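Local atomic coordinates of iron-regulated outer membrane protein (Neisseria meningitidis, PDB entry 4B7O), a protein that serves as a TonB-dependent iron transporter of the meningococcal outer membrane, probably taking up iron-siderophore complexes. Residues G210-Y218 against Y251-F259; A348-H356 against I389-G397. All coordinates share one frame; numbering follows the deposited sequence.

Contact 1: G210-Y218 against Y251-F259; sequences GNFDGLFSY and YLAKIGTTF
Asp213 and Gly256 face each other as a hydrogen-bonded pair, Asp213 N giving to Gly256 O at 2.7 Å and Gly256 N giving back to Asp213 O. The same two-way exchange recurs at Leu215 with Lys254. At the next rung Ser217 N gives to Leu252 O, the return bond to Ser217 O being less certain. Beyond Asp213-Gly256, at the opposite end from Ser217, Thr258 N gives to Asn211 O at 2.9 Å with an N-H...O angle of 162°. Strands 212-218 and 251-259 thus run antiparallel, their axes 175° apart and 4.6 Å at closest approach. In the non-hydrogen-bonded pairs between the rungs, CA-H groups supplement the bonding; Gly214 CA lies 3.2 Å from Lys254 O. The backbones of Gly214, Phe216 and Tyr218 bond instead to those of Gly207, Val205 and Ala203 in strand 198-209, while Tyr251 and Ala253 bond to strand 264-276.

The face carrying Asp213, Leu215, Ser217, Leu252 and Lys254 is where the polar side chains find partners. Asp213 OD1, 3.2 Å from the acceptor Gly256 O, gains nothing there and is paired by Arg265. Ser217 OG bonds to Ser204. Lys254, its chain bent at chi3, leads away to Thr171, Val172 O and Asp173, while Leu215 CD2 packs on Leu252 CD2 at 4.0 Å.

On the other face, Thr257 CB sits over the Phe212 ring in a CH-pi contact, 3.7 Å from the centroid. Ala253 CB meets the Phe216 ring at its edge, 3.8 Å from CD1, and the rings of Phe216 and Tyr251 approach at 41°.

Continuous antiparallel pairing, with side chains alternating between two faces and each strand also bonded to its outer neighbour, is characteristic of the transmembrane beta-barrel of TonB-dependent receptors.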
loop_
_atom_site.group_PDB
_atom_site.type_symbol
_atom_site.label_atom_id
_atom_site.label_comp_id
_atom_site.label_asym_id
_atom_site.label_seq_id
_atom_site.Cartn_x
_atom_site.Cartn_y
_atom_site.Cartn_z
ATOM N N GLY A 210 27.129 -22.423 -5.156
ATOM C CA GLY A 210 26.523 -23.651 -5.603
ATOM C C GLY A 210 25.057 -23.318 -5.741
ATOM O O GLY A 210 24.715 -22.350 -6.405
ATOM N N ASN A 211 24.177 -24.050 -5.079
ATOM C CA ASN A 211 22.764 -23.752 -5.262
ATOM C C ASN A 211 22.262 -22.889 -4.129
ATOM O O ASN A 211 21.057 -22.759 -3.905
ATOM C CB ASN A 211 21.944 -25.024 -5.316
ATOM C CG ASN A 211 22.804 -26.256 -5.502
ATOM O OD1 ASN A 211 22.370 -27.230 -6.111
ATOM N ND2 ASN A 211 24.044 -26.216 -4.976
ATOM N N PHE A 212 23.179 -22.299 -3.394
ATOM C CA PHE A 212 22.719 -21.491 -2.308
ATOM C C PHE A 212 22.914 -20.043 -2.563
ATOM O O PHE A 212 23.892 -19.631 -3.182
ATOM C CB PHE A 212 23.437 -21.842 -1.039
ATOM C CG PHE A 212 22.594 -22.603 -0.082
ATOM C CD1 PHE A 212 22.476 -23.983 -0.184
ATOM C CD2 PHE A 212 21.923 -21.946 0.930
ATOM C CE1 PHE A 212 21.709 -24.701 0.722
ATOM C CE2 PHE A 212 21.133 -22.655 1.838
ATOM C CZ PHE A 212 21.031 -24.034 1.746
ATOM N N ASP A 213 21.991 -19.260 -2.043
ATOM C CA ASP A 213 22.200 -17.820 -2.139
ATOM C C ASP A 213 21.722 -17.130 -0.871
ATOM O O ASP A 213 20.783 -17.575 -0.182
ATOM C CB ASP A 213 21.522 -17.266 -3.405
ATOM C CG ASP A 213 20.049 -17.579 -3.429
ATOM O OD1 ASP A 213 19.624 -18.731 -3.802
ATOM O OD2 ASP A 213 19.316 -16.663 -3.010
ATOM N N GLY A 214 22.382 -16.055 -0.542
ATOM C CA GLY A 214 21.984 -15.409 0.688
ATOM C C GLY A 214 22.240 -13.921 0.689
ATOM O O GLY A 214 23.113 -13.415 -0.024
ATOM N N LEU A 215 21.489 -13.205 1.506
ATOM C CA LEU A 215 21.755 -11.821 1.578
ATOM C C LEU A 215 21.515 -11.298 2.982
ATOM O O LEU A 215 20.588 -11.727 3.643
ATOM C CB LEU A 215 20.912 -11.157 0.495
ATOM C CG LEU A 215 20.395 -9.757 0.538
ATOM C CD1 LEU A 215 20.091 -9.379 -0.906
ATOM C CD2 LEU A 215 19.138 -9.750 1.353
ATOM N N PHE A 216 22.346 -10.370 3.433
ATOM C CA PHE A 216 21.942 -9.577 4.589
ATOM C C PHE A 216 22.023 -8.083 4.305
ATOM O O PHE A 216 23.046 -7.582 3.820
ATOM C CB PHE A 216 22.686 -9.975 5.872
ATOM C CG PHE A 216 22.363 -9.100 7.030
ATOM C CD1 PHE A 216 21.196 -9.310 7.767
ATOM C CD2 PHE A 216 23.187 -8.009 7.356
ATOM C CE1 PHE A 216 20.861 -8.462 8.841
ATOM C CE2 PHE A 216 22.860 -7.156 8.417
ATOM C CZ PHE A 216 21.702 -7.383 9.166
ATOM N N SER A 217 20.956 -7.373 4.622
ATOM C CA SER A 217 20.904 -5.952 4.314
ATOM C C SER A 217 20.383 -5.046 5.422
ATOM O O SER A 217 19.347 -5.315 6.026
ATOM C CB SER A 217 20.050 -5.722 3.100
ATOM O OG SER A 217 20.758 -4.864 2.296
ATOM N N TYR A 218 21.083 -3.932 5.626
ATOM C CA TYR A 218 20.750 -2.987 6.646
ATOM C C TYR A 218 20.614 -1.583 6.036
ATOM O O TYR A 218 21.443 -1.185 5.215
ATOM C CB TYR A 218 21.874 -2.972 7.695
ATOM C CG TYR A 218 21.624 -1.922 8.743
ATOM C CD1 TYR A 218 20.607 -2.093 9.708
ATOM C CD2 TYR A 218 22.357 -0.742 8.760
ATOM C CE1 TYR A 218 20.345 -1.121 10.661
ATOM C CE2 TYR A 218 22.108 0.233 9.728
ATOM C CZ TYR A 218 21.100 0.032 10.673
ATOM O OH TYR A 218 20.856 1.003 11.614
ATOM N N TYR A 251 16.097 -3.813 8.080
ATOM C CA TYR A 251 17.045 -4.800 7.633
ATOM C C TYR A 251 16.336 -6.011 7.033
ATOM O O TYR A 251 15.145 -6.220 7.232
ATOM C CB TYR A 251 18.031 -5.133 8.742
ATOM C CG TYR A 251 17.493 -6.038 9.768
ATOM C CD1 TYR A 251 17.548 -7.423 9.582
ATOM C CD2 TYR A 251 16.982 -5.545 10.948
ATOM C CE1 TYR A 251 17.047 -8.281 10.519
ATOM C CE2 TYR A 251 16.505 -6.394 11.904
ATOM C CZ TYR A 251 16.534 -7.765 11.679
ATOM O OH TYR A 251 16.020 -8.642 12.611
ATOM N N LEU A 252 17.064 -6.771 6.240
ATOM C CA LEU A 252 16.504 -7.936 5.590
ATOM C C LEU A 252 17.538 -9.028 5.653
ATOM O O LEU A 252 18.696 -8.807 5.250
ATOM C CB LEU A 252 16.181 -7.611 4.138
ATOM C CG LEU A 252 15.721 -8.740 3.221
ATOM C CD1 LEU A 252 14.453 -9.463 3.679
ATOM C CD2 LEU A 252 15.527 -8.156 1.828
ATOM N N ALA A 253 17.147 -10.183 6.177
ATOM C CA ALA A 253 18.019 -11.358 6.049
ATOM C C ALA A 253 17.300 -12.445 5.232
ATOM O O ALA A 253 16.096 -12.761 5.463
ATOM C CB ALA A 253 18.437 -11.891 7.398
ATOM N N LYS A 254 18.008 -12.992 4.255
ATOM C CA LYS A 254 17.334 -13.874 3.339
ATOM C C LYS A 254 18.256 -15.027 2.961
ATOM O O LYS A 254 19.396 -14.786 2.546
ATOM C CB LYS A 254 16.922 -13.065 2.107
ATOM C CG LYS A 254 16.418 -13.863 0.939
ATOM C CD LYS A 254 15.825 -12.988 -0.155
ATOM C CE LYS A 254 14.449 -12.462 0.224
ATOM N NZ LYS A 254 13.884 -11.675 -0.911
ATOM N N ILE A 255 17.790 -16.275 3.085
ATOM C CA ILE A 255 18.584 -17.400 2.540
ATOM C C ILE A 255 17.770 -18.217 1.569
ATOM O O ILE A 255 16.554 -18.427 1.727
ATOM C CB ILE A 255 19.119 -18.361 3.617
ATOM C CG1 ILE A 255 18.258 -18.285 4.857
ATOM C CG2 ILE A 255 20.470 -17.944 4.115
ATOM C CD1 ILE A 255 17.306 -19.442 5.010
ATOM N N GLY A 256 18.442 -18.709 0.551
ATOM C CA GLY A 256 17.710 -19.444 -0.425
ATOM C C GLY A 256 18.492 -20.572 -1.005
ATOM O O GLY A 256 19.750 -20.560 -1.125
ATOM N N THR A 257 17.729 -21.549 -1.433
ATOM C CA THR A 257 18.357 -22.687 -2.065
ATOM C C THR A 257 17.562 -23.182 -3.244
ATOM O O THR A 257 16.318 -23.143 -3.274
ATOM C CB THR A 257 18.707 -23.831 -1.037
ATOM O OG1 THR A 257 19.108 -25.036 -1.723
ATOM C CG2 THR A 257 17.541 -24.107 -0.056
ATOM N N THR A 258 18.313 -23.632 -4.230
ATOM C CA THR A 258 17.710 -24.283 -5.372
ATOM C C THR A 258 18.227 -25.666 -5.481
ATOM O O THR A 258 19.415 -25.898 -5.356
ATOM C CB THR A 258 18.080 -23.565 -6.670
ATOM O OG1 THR A 258 17.796 -22.167 -6.532
ATOM C CG2 THR A 258 17.266 -24.139 -7.818
ATOM N N PHE A 259 17.344 -26.603 -5.744
ATOM C CA PHE A 259 17.777 -27.980 -5.915
ATOM C C PHE A 259 16.877 -28.663 -6.912
ATOM O O PHE A 259 16.057 -28.022 -7.569
ATOM C CB PHE A 259 17.633 -28.699 -4.596
ATOM C CG PHE A 259 16.251 -28.579 -3.982
ATOM C CD1 PHE A 259 15.878 -27.407 -3.299
ATOM C CD2 PHE A 259 15.328 -29.625 -4.075
ATOM C CE1 PHE A 259 14.626 -27.280 -2.754
ATOM C CE2 PHE A 259 14.059 -29.498 -3.535
ATOM C CZ PHE A 259 13.717 -28.335 -2.869
#

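Contact 2: A348-H356 against I389-G397; sequences AGNVVGPNH and IKPQAFLNG
Gln392 reaches across from the end region of strand 376-391 to Pro354 and His356, where strand 355-373 begins; these two strands form a beta hairpin of the TonB-dependent receptor barrel, and the contact ties together the loops at its open end.

Hydrogen bonds carry most of it. The Gln392 chain is extended, with CG opposite the backbone N (chi1 -172°), which carries the terminal amide across to the other segment. There both ends of the amide are used. NE2 gives to Pro354 O at 3.0 Å, nearly straight at 168°, and Pro354 O lies close to the plane of the amide. OE1 takes two donors from one residue: His356 ND1 at 2.9 Å, arriving nearly along the C=O axis, and His356 N, also at 2.9 Å but well above the carbonyl plane. The backbone bond is the more bent, with an N-H...O angle of 132°. Three bonds from two residues fix the rotation of the amide, and acceptance by OE1 implies a proton on ND1 of His356. From outside, Asp342 engages Asn355 ND2, and Lys522 NZ bonds to Gly349 O and to the Asn350 side chain.

Van der Waals contacts make up the rest. Gln392 CB lies 3.6 Å from Asn355 OD1. Farther along the loops, Val351 and Leu395 cross at about a right angle. Leu395 CD1 touches the valine through CG2 at 3.8 Å, and the same methyl comes within 4.1 Å of Gly349 CA.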
loop_
_atom_site.group_PDB
_atom_site.type_symbol
_atom_site.label_atom_id
_atom_site.label_comp_id
_atom_site.label_asym_id
_atom_site.label_seq_id
_atom_site.Cartn_x
_atom_site.Cartn_y
_atom_site.Cartn_z
ATOM N N ALA A 348 -5.336 5.432 22.886
ATOM C CA ALA A 348 -4.562 4.323 23.481
ATOM C C ALA A 348 -4.950 3.999 24.917
ATOM O O ALA A 348 -4.372 3.078 25.537
ATOM C CB ALA A 348 -3.064 4.613 23.407
ATOM N N GLY A 349 -5.925 4.752 25.438
ATOM C CA GLY A 349 -6.444 4.487 26.769
ATOM C C GLY A 349 -5.807 5.356 27.840
ATOM O O GLY A 349 -6.221 5.308 28.989
ATOM N N ASN A 350 -4.831 6.182 27.455
ATOM C CA ASN A 350 -4.091 6.986 28.410
ATOM C C ASN A 350 -3.338 6.028 29.313
ATOM O O ASN A 350 -3.231 6.253 30.511
ATOM C CB ASN A 350 -5.036 7.850 29.283
ATOM C CG ASN A 350 -5.981 8.704 28.467
ATOM O OD1 ASN A 350 -7.133 8.333 28.276
ATOM N ND2 ASN A 350 -5.512 9.853 27.993
ATOM N N VAL A 351 -2.873 4.920 28.752
ATOM C CA VAL A 351 -1.951 4.067 29.502
ATOM C C VAL A 351 -0.773 4.924 29.969
ATOM O O VAL A 351 -0.133 5.639 29.184
ATOM C CB VAL A 351 -1.457 2.879 28.660
ATOM C CG1 VAL A 351 -0.294 2.181 29.336
ATOM C CG2 VAL A 351 -2.598 1.919 28.362
ATOM N N VAL A 352 -0.511 4.887 31.266
ATOM C CA VAL A 352 0.635 5.617 31.802
ATOM C C VAL A 352 1.875 4.788 31.528
ATOM O O VAL A 352 1.884 3.604 31.816
ATOM C CB VAL A 352 0.468 5.888 33.325
ATOM C CG1 VAL A 352 1.625 6.763 33.857
ATOM C CG2 VAL A 352 -0.911 6.521 33.598
ATOM N N GLY A 353 2.906 5.411 30.953
ATOM C CA GLY A 353 4.198 4.741 30.669
ATOM C C GLY A 353 4.086 3.817 29.468
ATOM O O GLY A 353 3.098 3.886 28.733
ATOM N N PRO A 354 5.076 2.924 29.279
ATOM C CA PRO A 354 5.113 2.131 28.056
ATOM C C PRO A 354 3.755 1.502 27.686
ATOM O O PRO A 354 3.050 0.982 28.564
ATOM C CB PRO A 354 6.185 1.060 28.344
ATOM C CG PRO A 354 7.056 1.632 29.403
ATOM C CD PRO A 354 6.183 2.580 30.200
ATOM N N ASN A 355 3.392 1.589 26.401
ATOM C CA ASN A 355 2.208 0.912 25.866
ATOM C C ASN A 355 2.572 0.127 24.610
ATOM O O ASN A 355 3.110 0.712 23.700
ATOM C CB ASN A 355 1.102 1.928 25.555
ATOM C CG ASN A 355 -0.225 1.256 25.314
ATOM O OD1 ASN A 355 -0.377 0.090 25.677
ATOM N ND2 ASN A 355 -1.198 1.975 24.716
ATOM N N HIS A 356 2.301 -1.174 24.582
ATOM C CA HIS A 356 2.662 -2.064 23.482
ATOM C C HIS A 356 1.403 -2.527 22.861
ATOM O O HIS A 356 0.497 -2.989 23.553
ATOM C CB HIS A 356 3.413 -3.308 23.954
ATOM C CG HIS A 356 4.788 -3.015 24.460
ATOM N ND1 HIS A 356 5.010 -2.363 25.646
ATOM C CD2 HIS A 356 6.051 -3.264 23.897
ATOM C CE1 HIS A 356 6.347 -2.220 25.830
ATOM N NE2 HIS A 356 6.982 -2.752 24.758
ATOM N N ILE A 389 -5.299 -9.200 16.887
ATOM C CA ILE A 389 -4.932 -7.931 17.472
ATOM C C ILE A 389 -4.764 -8.221 18.986
ATOM O O ILE A 389 -5.633 -8.824 19.570
ATOM C CB ILE A 389 -6.072 -6.923 17.272
ATOM C CG1 ILE A 389 -6.183 -6.443 15.831
ATOM C CG2 ILE A 389 -5.899 -5.715 18.103
ATOM C CD1 ILE A 389 -7.165 -5.292 15.569
ATOM N N LYS A 390 -3.643 -7.816 19.600
ATOM C CA LYS A 390 -3.303 -8.124 21.021
ATOM C C LYS A 390 -2.823 -6.883 21.664
ATOM O O LYS A 390 -1.657 -6.535 21.489
ATOM C CB LYS A 390 -2.145 -9.124 21.107
ATOM C CG LYS A 390 -2.185 -10.153 20.002
ATOM C CD LYS A 390 -0.874 -10.898 19.870
ATOM C CE LYS A 390 -1.108 -12.059 18.942
ATOM N NZ LYS A 390 -0.004 -13.031 19.023
ATOM N N PRO A 391 -3.710 -6.147 22.336
ATOM C CA PRO A 391 -3.318 -4.945 23.055
ATOM C C PRO A 391 -2.616 -5.295 24.397
ATOM O O PRO A 391 -2.630 -6.453 24.810
ATOM C CB PRO A 391 -4.640 -4.249 23.290
ATOM C CG PRO A 391 -5.657 -5.347 23.317
ATOM C CD PRO A 391 -5.116 -6.504 22.564
ATOM N N GLN A 392 -1.977 -4.329 25.059
ATOM C CA GLN A 392 -1.225 -4.634 26.279
ATOM C C GLN A 392 -2.119 -5.162 27.390
ATOM O O GLN A 392 -1.786 -6.140 28.061
ATOM C CB GLN A 392 -0.516 -3.381 26.756
ATOM C CG GLN A 392 0.464 -3.603 27.898
ATOM C CD GLN A 392 1.527 -2.527 27.888
ATOM O OE1 GLN A 392 2.503 -2.621 27.115
ATOM N NE2 GLN A 392 1.343 -1.479 28.724
ATOM N N ALA A 393 -3.251 -4.495 27.600
ATOM C CA ALA A 393 -4.292 -5.012 28.486
ATOM C C ALA A 393 -5.614 -4.372 28.088
ATOM O O ALA A 393 -5.629 -3.302 27.476
ATOM C CB ALA A 393 -3.949 -4.648 29.910
ATOM N N PHE A 394 -6.725 -5.000 28.425
ATOM C CA PHE A 394 -8.007 -4.353 28.221
ATOM C C PHE A 394 -8.359 -3.303 29.274
ATOM O O PHE A 394 -7.906 -3.404 30.391
ATOM C CB PHE A 394 -9.051 -5.427 28.061
ATOM C CG PHE A 394 -8.782 -6.305 26.867
ATOM C CD1 PHE A 394 -9.198 -5.899 25.572
ATOM C CD2 PHE A 394 -8.063 -7.488 26.992
ATOM C CE1 PHE A 394 -8.934 -6.677 24.461
ATOM C CE2 PHE A 394 -7.784 -8.281 25.854
ATOM C CZ PHE A 394 -8.210 -7.859 24.590
ATOM N N LEU A 395 -9.138 -2.285 28.907
ATOM C CA LEU A 395 -9.404 -1.152 29.772
ATOM C C LEU A 395 -10.883 -0.752 29.775
ATOM O O LEU A 395 -11.245 0.373 30.127
ATOM C CB LEU A 395 -8.522 0.037 29.425
ATOM C CG LEU A 395 -6.993 -0.175 29.485
ATOM C CD1 LEU A 395 -6.280 0.851 28.599
ATOM C CD2 LEU A 395 -6.425 -0.118 30.902
ATOM N N ASN A 396 -11.756 -1.671 29.412
ATOM C CA ASN A 396 -13.181 -1.332 29.403
ATOM C C ASN A 396 -13.667 -0.844 30.764
ATOM O O ASN A 396 -14.471 0.101 30.846
ATOM C CB ASN A 396 -14.054 -2.472 28.898
ATOM C CG ASN A 396 -13.532 -3.840 29.284
ATOM O OD1 ASN A 396 -12.338 -4.068 29.342
ATOM N ND2 ASN A 396 -14.441 -4.778 29.513
ATOM N N GLY A 397 -13.143 -1.448 31.833
ATOM C CA GLY A 397 -13.518 -1.050 33.215
ATOM C C GLY A 397 -13.306 0.429 33.523
ATOM O O GLY A 397 -14.019 0.999 34.366
#

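Overall arrangement
Along the chain the contacts come in series: the pairing of 210-218 with 251-259 is complete before residues 348-356 meet 389-397. Their centres lie 38 Å apart and their nearest atoms about 16 Å, without touching. Both involve strands of the barrel and are joined through successive antiparallel neighbours, from strand 246-259 through 264-276, 303-320 and 323-339 to 355-373. Contact 1 lies within the wall and continues the ladder between adjacent strands. Contact 2 lies at the ends of strands 355-373 and 376-391, where side chains join the flanking loops. Contact 1 is thus one of the strand pairings that make up the wall, while contact 2 joins loops at the strand ends.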